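Local coordinates for FMN reductase [NAD(P)H] (Bacillus subtilis, PDB 1ZCH), which uses NADH or NADPH to reduce FMN, and also reduces nitroaromatic compounds, quinones, chromates and azo dyes, at the interface of chains A and B. Numbering follows the deposited sequence. Chains: chain A/B, Hypothetical oxidoreductase ycnD.

Contact 1: the interface of chains A and B. Residues chain A 29, 123-124, 127-128; chain B 2, 4-5.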
ATOM      1  N   GLN A  29      -2.005  14.477  13.390  1.00 12.16           N
ATOM      2  CA  GLN A  29      -1.279  14.847  12.178  1.00 12.85           C
ATOM      3  C   GLN A  29      -1.012  13.623  11.308  1.00 12.82           C
ATOM      4  O   GLN A  29      -1.135  13.680  10.086  1.00 12.62           O
ATOM      5  CB  GLN A  29       0.046  15.522  12.539  1.00 14.81           C
ATOM      6  CG  GLN A  29      -0.115  16.885  13.188  1.00 18.84           C
ATOM      7  CD  GLN A  29       1.213  17.500  13.579  1.00 21.87           C
ATOM      8  OE1 GLN A  29       2.061  17.773  12.730  1.00 24.50           O
ATOM      9  NE2 GLN A  29       1.400  17.717  14.872  1.00 26.55           N
ATOM     10  N   ALA A 123       5.726   7.562   6.959  1.00 11.15           N
ATOM     11  CA  ALA A 123       6.425   8.779   6.566  1.00 11.31           C
ATOM     12  C   ALA A 123       6.112   9.937   7.514  1.00 11.48           C
ATOM     13  O   ALA A 123       7.009  10.662   7.952  1.00 11.31           O
ATOM     14  CB  ALA A 123       6.044   9.154   5.141  1.00  9.95           C
ATOM     15  N   ALA A 124       4.834  10.105   7.834  1.00 10.92           N
ATOM     16  CA  ALA A 124       4.405  11.180   8.725  1.00 10.80           C
ATOM     17  C   ALA A 124       4.981  11.043  10.132  1.00 12.12           C
ATOM     18  O   ALA A 124       5.570  11.986  10.672  1.00 12.30           O
ATOM     19  CB  ALA A 124       2.874  11.217   8.794  1.00 10.84           C
ATOM     20  N   SER A 127       8.700  11.664  10.431  1.00 13.33           N
ATOM     21  CA  SER A 127       9.066  13.066  10.226  1.00 13.07           C
ATOM     22  C   SER A 127       8.930  13.826  11.550  1.00 14.60           C
ATOM     23  O   SER A 127       9.522  14.890  11.734  1.00 14.70           O
ATOM     24  CB  SER A 127       8.170  13.721   9.167  1.00 13.99           C
ATOM     25  OG  SER A 127       6.885  14.040   9.684  1.00 12.58           O
ATOM     26  N   LEU A 128       8.147  13.269  12.468  1.00 13.15           N
ATOM     27  CA  LEU A 128       7.933  13.882  13.773  1.00 14.44           C
ATOM     28  C   LEU A 128       8.971  13.428  14.803  1.00 15.20           C
ATOM     29  O   LEU A 128       8.947  13.863  15.955  1.00 15.91           O
ATOM     30  CB  LEU A 128       6.524  13.551  14.274  1.00 14.18           C
ATOM     31  CG  LEU A 128       5.380  14.104  13.412  1.00 15.85           C
ATOM     32  CD1 LEU A 128       4.061  13.485  13.841  1.00 15.05           C
ATOM     33  CD2 LEU A 128       5.327  15.623  13.538  1.00 15.85           C
TER
ATOM     34  N   ASN B   2       5.478  20.385  10.387  1.00 30.17           N
ATOM     35  CA  ASN B   2       6.717  20.381   9.619  1.00 27.18           C
ATOM     36  C   ASN B   2       6.457  20.266   8.120  1.00 26.74           C
ATOM     37  O   ASN B   2       5.317  20.080   7.690  1.00 25.89           O
ATOM     38  CB  ASN B   2       7.634  19.238  10.074  1.00 24.96           C
ATOM     39  CG  ASN B   2       7.024  17.868   9.844  1.00 23.53           C
ATOM     40  OD1 ASN B   2       6.457  17.600   8.786  1.00 21.78           O
ATOM     41  ND2 ASN B   2       7.159  16.987  10.830  1.00 20.85           N
ATOM     42  N   VAL B   4       7.174  17.891   5.992  1.00 21.04           N
ATOM     43  CA  VAL B   4       6.658  16.604   5.547  1.00 18.83           C
ATOM     44  C   VAL B   4       5.145  16.538   5.720  1.00 16.88           C
ATOM     45  O   VAL B   4       4.425  16.204   4.785  1.00 15.18           O
ATOM     46  CB  VAL B   4       7.305  15.441   6.325  1.00 18.61           C
ATOM     47  CG1 VAL B   4       6.707  14.117   5.879  1.00 19.15           C
ATOM     48  CG2 VAL B   4       8.812  15.443   6.091  1.00 20.67           C
ATOM     49  N   ILE B   5       4.665  16.861   6.918  1.00 16.73           N
ATOM     50  CA  ILE B   5       3.233  16.828   7.190  1.00 16.89           C
ATOM     51  C   ILE B   5       2.503  17.824   6.294  1.00 16.61           C
ATOM     52  O   ILE B   5       1.420  17.540   5.788  1.00 15.65           O
ATOM     53  CB  ILE B   5       2.928  17.166   8.667  1.00 18.03           C
ATOM     54  CG1 ILE B   5       3.657  16.191   9.593  1.00 21.21           C
ATOM     55  CG2 ILE B   5       1.430  17.090   8.917  1.00 18.24           C
ATOM     56  CD1 ILE B   5       3.220  14.748   9.448  1.00 21.49           C
TER
HETATM   57  O   HOH W   1       4.493  18.647  12.196  1.00 29.73           O
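A:Ser127, the last residue of helix 104-127, meets the start of helix 3-9 of chain B, where B:Val4 and B:Ile5 have helical torsions while B:Asn2, just ahead of the helix, is still extended (psi 174°). This puts B:Asn2 in the N-cap position: its side-chain oxygen OD1 accepts the backbone N of B:Ile5 at 2.7 Å, nearly along the C=O axis. The other branch of the amide turns to the partner subunit. ND2 donates to the hydroxyl OG of A:Ser127 at 3.2 Å, a moderately bent bond (148° at the hydrogen) whose acceptor lies somewhat off the amide plane. OG of A:Ser127 is itself committed as a donor to the carbonyl O of A:Ala124 at 2.6 Å, one turn back, which fixes its rotation and leaves it accepting from chain B. The B:Asn2 amide reaches both partners because CG sits between the backbone N and the carbonyl carbon (chi1 63°). With an alanine at B:Asn2, the amide of B:Ile5 would probably lose its capping acceptor and the A:Ser127 hydroxyl its donor from across the interface.

Van der Waals contacts flank the hydrogen bonds. CB of A:Ser127 presses on CB of B:Val4 at 3.4 Å, tighter than usual carbon packing. The tip of B:Ile5, CD1, rests on the methyl CB of A:Ala124 at 3.6 Å, while its CG1 and CG2 lie against the amide oxygen of A:Gln29, whose extended side chain crosses it at about a right angle. A water joins the two chains here, 2.6 Å from OE1 of A:Gln29 and 2.7 Å from the backbone N of B:Asn2.

Contact 2: the interface of chains A and B. Residues chain A 50-53, 56; chain B 184-185.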
ATOM      1  N   THR A  50      -6.838   2.851  16.434  1.00 11.59           N
ATOM      2  CA  THR A  50      -5.756   3.290  17.308  1.00 11.52           C
ATOM      3  C   THR A  50      -5.954   2.598  18.644  1.00 13.36           C
ATOM      4  O   THR A  50      -7.008   2.736  19.273  1.00 12.80           O
ATOM      5  CB  THR A  50      -5.782   4.819  17.533  1.00 12.33           C
ATOM      6  OG1 THR A  50      -5.571   5.489  16.286  1.00 11.20           O
ATOM      7  CG2 THR A  50      -4.680   5.237  18.512  1.00 13.59           C
ATOM      8  N   VAL A  51      -4.949   1.838  19.065  1.00 14.07           N
ATOM      9  CA  VAL A  51      -5.020   1.116  20.328  1.00 14.58           C
ATOM     10  C   VAL A  51      -3.943   1.627  21.272  1.00 15.16           C
ATOM     11  O   VAL A  51      -2.752   1.565  20.963  1.00 14.53           O
ATOM     12  CB  VAL A  51      -4.816  -0.404  20.115  1.00 13.63           C
ATOM     13  CG1 VAL A  51      -4.844  -1.126  21.456  1.00 14.44           C
ATOM     14  CG2 VAL A  51      -5.897  -0.957  19.194  1.00 14.14           C
ATOM     15  N   GLN A  52      -4.362   2.145  22.422  1.00 15.25           N
ATOM     16  CA  GLN A  52      -3.411   2.647  23.403  1.00 15.88           C
ATOM     17  C   GLN A  52      -3.654   2.002  24.766  1.00 17.36           C
ATOM     18  O   GLN A  52      -2.858   2.169  25.690  1.00 19.11           O
ATOM     19  CB  GLN A  52      -3.505   4.169  23.507  1.00 15.85           C
ATOM     20  CG  GLN A  52      -3.319   4.876  22.171  1.00 18.38           C
ATOM     21  CD  GLN A  52      -3.327   6.385  22.295  1.00 18.93           C
ATOM     22  OE1 GLN A  52      -2.324   6.994  22.665  1.00 20.99           O
ATOM     23  NE2 GLN A  52      -4.466   6.995  21.996  1.00 19.71           N
ATOM     24  N   ASP A  53      -4.752   1.261  24.886  1.00 16.90           N
ATOM     25  CA  ASP A  53      -5.070   0.572  26.134  1.00 17.69           C
ATOM     26  C   ASP A  53      -4.020  -0.511  26.347  1.00 19.47           C
ATOM     27  O   ASP A  53      -3.841  -1.387  25.499  1.00 16.86           O
ATOM     28  CB  ASP A  53      -6.449  -0.083  26.058  1.00 18.26           C
ATOM     29  CG  ASP A  53      -6.803  -0.837  27.325  1.00 20.34           C
ATOM     30  OD1 ASP A  53      -7.095  -0.180  28.344  1.00 23.65           O
ATOM     31  OD2 ASP A  53      -6.776  -2.085  27.309  1.00 21.82           O
ATOM     32  N   ARG A  56      -5.397  -4.291  26.108  1.00 20.80           N
ATOM     33  CA  ARG A  56      -5.789  -4.643  24.749  1.00 20.87           C
ATOM     34  C   ARG A  56      -4.563  -4.766  23.844  1.00 18.81           C
ATOM     35  O   ARG A  56      -4.465  -5.690  23.035  1.00 19.30           O
ATOM     36  CB  ARG A  56      -6.758  -3.586  24.199  1.00 20.84           C
ATOM     37  CG  ARG A  56      -7.235  -3.838  22.772  1.00 22.79           C
ATOM     38  CD  ARG A  56      -8.297  -2.825  22.336  1.00 21.86           C
ATOM     39  NE  ARG A  56      -9.556  -3.004  23.060  1.00 23.22           N
ATOM     40  CZ  ARG A  56      -9.986  -2.214  24.039  1.00 23.85           C
ATOM     41  NH1 ARG A  56      -9.265  -1.167  24.425  1.00 24.51           N
ATOM     42  NH2 ARG A  56     -11.137  -2.478  24.644  1.00 24.82           N
TER
ATOM     43  N   GLN B 184     -11.154   4.636  17.823  1.00 12.05           N
ATOM     44  CA  GLN B 184     -10.391   4.463  19.057  1.00 13.36           C
ATOM     45  C   GLN B 184     -10.691   3.147  19.768  1.00 13.46           C
ATOM     46  O   GLN B 184     -11.833   2.883  20.145  1.00 13.02           O
ATOM     47  CB  GLN B 184     -10.668   5.627  20.017  1.00 14.02           C
ATOM     48  CG  GLN B 184     -10.421   7.005  19.423  1.00 15.40           C
ATOM     49  CD  GLN B 184      -9.020   7.157  18.857  1.00 17.48           C
ATOM     50  OE1 GLN B 184      -8.033   6.813  19.511  1.00 19.09           O
ATOM     51  NE2 GLN B 184      -8.927   7.680  17.638  1.00 16.31           N
ATOM     52  N   GLU B 185      -9.649   2.332  19.928  1.00 13.86           N
ATOM     53  CA  GLU B 185      -9.706   1.034  20.612  1.00 14.55           C
ATOM     54  C   GLU B 185     -10.484  -0.078  19.909  1.00 14.68           C
ATOM     55  O   GLU B 185      -9.973  -1.190  19.761  1.00 15.18           O
ATOM     56  CB  GLU B 185     -10.237   1.211  22.041  1.00 16.15           C
ATOM     57  CG  GLU B 185      -9.428   2.183  22.915  1.00 17.20           C
ATOM     58  CD  GLU B 185      -7.929   1.877  22.956  1.00 17.87           C
ATOM     59  OE1 GLU B 185      -7.552   0.698  23.120  1.00 17.45           O
ATOM     60  OE2 GLU B 185      -7.124   2.827  22.836  1.00 17.15           O
TER
HETATM   61  O   HOH W   2      -6.998   5.263  21.528  1.00 22.58           O
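A parallel beta bridge between A:Thr50, near the end of strand 46-51, and B:Gln184, closing strand 182-184, joins the backbones of the two subunits, and the next residue, B:Glu185, packs its side chain against chain A. The evidence for backbone pairing is the bond from N of B:Glu185 to the carbonyl O of A:Thr50, at 2.8 Å. Alongside it, the side chains of A:Thr50 and B:Gln184 run next to each other and point the same way.

B:Glu185 loses 104 Å² of surface to chain A, far more than any other residue of the patch, and its backbone has a positive phi (69°). Its side chain is folded rather than extended (chi2 -52°), which brings the carboxylate over the turn that follows the A strand. There OE2 receives the backbone N of A:Gln52 at 2.9 Å through its syn lone pair. OE1 is met on its anti side, somewhat out of the carboxylate plane, by the guanidinium NH1 of A:Arg56 at 2.8 Å, a salt bridge between planes 54° apart, so the contact is a single-oxygen approach and not a flat two-pronged pairing. The backbone N of A:Asp53 adds a weak bond to OE1.

A:Arg56 has a second-shell tie. Its backbone N donates to OD2 of A:Asp53 at 2.9 Å, which makes A:Asp53 the N-cap of helix 54-63, and its NH1 forms a looser salt bridge to the same carboxylate. OD2 of A:Asp53 and OE1 of B:Glu185 are 5.1 Å apart, and the arginine, close to both, is likely to offset their like charges.

A water bridges the chains: it lies 2.8 Å from OE2 of B:Glu185, 2.7 Å from OE1 of B:Gln184, and 3.1 Å from NE2 of A:Gln52, in a nearly straight bond.

Contact 1 and contact 2 lie about 22 Å apart, measured between the centres of their C-alpha atoms, and share no residue or secondary-structure element. Each joins a chain B segment from a distant part of the sequence, the N-terminal helix 3-9 or strand 182-184, to chain A. The two-fold symmetry repeats both with the chains exchanged, so each subunit supplies both sides of each kind of contact to the homodimer. Helix 3-9 leads into the FMN-binding residues 11-15, and strand 182-184 follows those at 173-175; dimerisation may therefore help to position both flavin-binding segments, although the structure alone does not show this.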